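Local coordinates for protein probable porin (Pseudomonas aeruginosa, PDB 4FT6) that forms a beta-barrel porin of the OprD family in the outer membrane, where it probably lets small solutes pass into the periplasm, at residues 234-239 and 249-254. Sequence-based numbering, arbitrary orientation.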
loop_
_atom_site.group_PDB
_atom_site.type_symbol
_atom_site.label_atom_id
_atom_site.label_comp_id
_atom_site.label_asym_id
_atom_site.label_seq_id
_atom_site.Cartn_x
_atom_site.Cartn_y
_atom_site.Cartn_z
ATOM N N LEU A 234 -12.676 3.601 -10.634
ATOM C CA LEU A 234 -13.765 4.249 -9.909
ATOM C C LEU A 234 -14.196 3.443 -8.683
ATOM O O LEU A 234 -14.503 2.253 -8.787
ATOM C CB LEU A 234 -14.969 4.462 -10.824
ATOM C CG LEU A 234 -16.156 5.164 -10.163
ATOM C CD1 LEU A 234 -15.732 6.555 -9.698
ATOM C CD2 LEU A 234 -17.316 5.250 -11.137
ATOM N N PHE A 235 -14.205 4.088 -7.520
ATOM C CA PHE A 235 -14.752 3.470 -6.318
ATOM C C PHE A 235 -16.130 4.056 -6.074
ATOM O O PHE A 235 -16.318 5.272 -6.157
ATOM C CB PHE A 235 -13.895 3.791 -5.095
ATOM C CG PHE A 235 -12.602 3.025 -5.027
ATOM C CD1 PHE A 235 -11.448 3.499 -5.660
ATOM C CD2 PHE A 235 -12.523 1.835 -4.298
ATOM C CE1 PHE A 235 -10.241 2.778 -5.576
ATOM C CE2 PHE A 235 -11.321 1.112 -4.217
ATOM C CZ PHE A 235 -10.180 1.582 -4.851
ATOM N N ASP A 236 -17.089 3.200 -5.758
ATOM C CA ASP A 236 -18.396 3.673 -5.336
ATOM C C ASP A 236 -18.728 3.015 -4.003
ATOM O O ASP A 236 -18.918 1.788 -3.930
ATOM C CB ASP A 236 -19.446 3.321 -6.372
ATOM C CG ASP A 236 -20.716 4.099 -6.187
ATOM O OD1 ASP A 236 -20.657 5.192 -5.584
ATOM O OD2 ASP A 236 -21.776 3.619 -6.645
ATOM N N THR A 237 -18.774 3.823 -2.946
ATOM C CA THR A 237 -18.962 3.287 -1.607
ATOM C C THR A 237 -20.204 3.834 -0.920
ATOM O O THR A 237 -20.406 5.050 -0.852
ATOM C CB THR A 237 -17.759 3.575 -0.703
ATOM O OG1 THR A 237 -16.567 3.032 -1.288
ATOM C CG2 THR A 237 -17.987 2.950 0.675
ATOM N N ARG A 238 -21.012 2.924 -0.382
ATOM C CA ARG A 238 -22.246 3.269 0.311
ATOM C C ARG A 238 -22.258 2.545 1.662
ATOM O O ARG A 238 -21.545 1.549 1.835
ATOM C CB ARG A 238 -23.434 2.833 -0.539
ATOM C CG ARG A 238 -24.661 3.686 -0.347
ATOM C CD ARG A 238 -25.768 2.913 0.374
ATOM N NE ARG A 238 -26.811 3.788 0.916
ATOM C CZ ARG A 238 -27.846 3.363 1.636
ATOM N NH1 ARG A 238 -27.993 2.071 1.900
ATOM N NH2 ARG A 238 -28.736 4.237 2.089
ATOM N N ASP A 239 -23.046 3.024 2.623
ATOM C CA ASP A 239 -23.199 2.284 3.879
ATOM C C ASP A 239 -23.965 0.970 3.625
ATOM O O ASP A 239 -24.571 0.789 2.564
ATOM C CB ASP A 239 -23.913 3.130 4.926
ATOM C CG ASP A 239 -25.278 3.591 4.457
ATOM O OD1 ASP A 239 -25.346 4.616 3.747
ATOM O OD2 ASP A 239 -26.286 2.929 4.795
ATOM N N GLU A 249 -21.396 7.955 1.888
ATOM C CA GLU A 249 -21.601 8.306 0.492
ATOM C C GLU A 249 -20.307 8.834 -0.111
ATOM O O GLU A 249 -20.004 10.025 -0.000
ATOM C CB GLU A 249 -22.704 9.363 0.367
ATOM C CG GLU A 249 -23.078 9.720 -1.067
ATOM C CD GLU A 249 -23.772 11.079 -1.176
ATOM O OE1 GLU A 249 -23.289 12.057 -0.565
ATOM O OE2 GLU A 249 -24.802 11.172 -1.878
ATOM N N ASN A 250 -19.534 7.953 -0.736
ATOM C CA ASN A 250 -18.402 8.412 -1.535
ATOM C C ASN A 250 -18.306 7.717 -2.884
ATOM O O ASN A 250 -18.560 6.515 -3.011
ATOM C CB ASN A 250 -17.076 8.311 -0.772
ATOM C CG ASN A 250 -15.867 8.707 -1.623
ATOM O OD1 ASN A 250 -15.196 7.847 -2.212
ATOM N ND2 ASN A 250 -15.572 10.013 -1.677
ATOM N N ARG A 251 -17.978 8.512 -3.892
ATOM C CA ARG A 251 -17.611 8.032 -5.208
ATOM C C ARG A 251 -16.205 8.612 -5.312
ATOM O O ARG A 251 -15.977 9.753 -4.894
ATOM C CB ARG A 251 -18.586 8.591 -6.266
ATOM C CG ARG A 251 -18.306 8.213 -7.734
ATOM C CD ARG A 251 -19.536 8.414 -8.698
ATOM N NE ARG A 251 -20.109 9.769 -8.730
ATOM C CZ ARG A 251 -20.070 10.609 -9.770
ATOM N NH1 ARG A 251 -19.474 10.269 -10.908
ATOM N NH2 ARG A 251 -20.632 11.806 -9.671
ATOM N N ALA A 252 -15.244 7.826 -5.781
ATOM C CA ALA A 252 -13.871 8.314 -5.864
ATOM C C ALA A 252 -13.252 7.932 -7.198
ATOM O O ALA A 252 -13.102 6.744 -7.499
ATOM C CB ALA A 252 -13.040 7.755 -4.718
ATOM N N LEU A 253 -12.890 8.937 -7.993
ATOM C CA LEU A 253 -12.326 8.711 -9.323
ATOM C C LEU A 253 -10.825 8.978 -9.343
ATOM O O LEU A 253 -10.334 9.892 -8.666
ATOM C CB LEU A 253 -13.019 9.616 -10.343
ATOM C CG LEU A 253 -12.512 9.690 -11.789
ATOM C CD1 LEU A 253 -13.009 8.523 -12.629
ATOM C CD2 LEU A 253 -12.954 11.002 -12.411
ATOM N N THR A 254 -10.104 8.175 -10.120
ATOM C CA THR A 254 -8.666 8.322 -10.282
ATOM C C THR A 254 -8.315 7.842 -11.676
ATOM O O THR A 254 -9.015 7.006 -12.246
ATOM C CB THR A 254 -7.866 7.491 -9.240
ATOM O OG1 THR A 254 -6.476 7.491 -9.590
ATOM C CG2 THR A 254 -8.352 6.043 -9.204
#
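Phe235 turns the edge of its ring to Ala252, whose carbonyl O lies near the ring plane, 4.1 Å from Phe235 CD1. Tyr214 of the preceding strand meets the same ring at an oblique angle, and Ile123, Met279 and Pro288 from loops pack on the side chain. Asp239 OD1 lies over one face of the Arg238 guanidinium, offset toward its rim, so only the charges meet and no N-H points at the oxygen. The Asp236 carboxylate and the Arg251 guanidinium stand nearly perpendicular (89°), their charges not in contact, Asp236 OD1 to Arg251 NE being 5.6 Å. Arg251 instead makes a cation-pi interaction with Tyr274.

The backbones run nearly antiparallel, axes 4.6 Å apart at closest. Phe235 with Ala252 and Thr237 with Asn250 are hydrogen-bonded pairs, each linked by two N-H...O=C bonds; the shortest joins Thr237 N to Asn250 O at 2.7 Å. Leu234/Leu253, Asp236/Arg251 and Arg238/Glu249 are non-hydrogen-bonded pairs whose side chains share one face, the more exposed; Phe235, Thr237, Asn250 and Ala252 point to the opposite, buried one. Chi1 of Leu234 (-179°) sends CG beside the carbonyl carbon, and Leu234 CD1 meets Ala252 O (3.4 Å) and Arg251 CG (3.6 Å). The aliphatic part of the arginine thus packs on leucine, while the Arg251 chain bends at chi3 (56°), which swings NE off the extended line.

On the buried face, Phe235 CB meets Ala252 CB at 4.1 Å. Two polar atoms there are satisfied beyond the hairpin: Thr237 OG1 by Gln212 NE2 and Asn250 ND2 by the Asp277 carbonyl O.

Strands 226-239 and 249-261 are neighbouring staves of the porin barrel, here near the loop that joins them. Cohesion across the pair therefore rests on backbone bonds and modest apolar contact, rather than on a direct Asp236-Arg251 salt bridge.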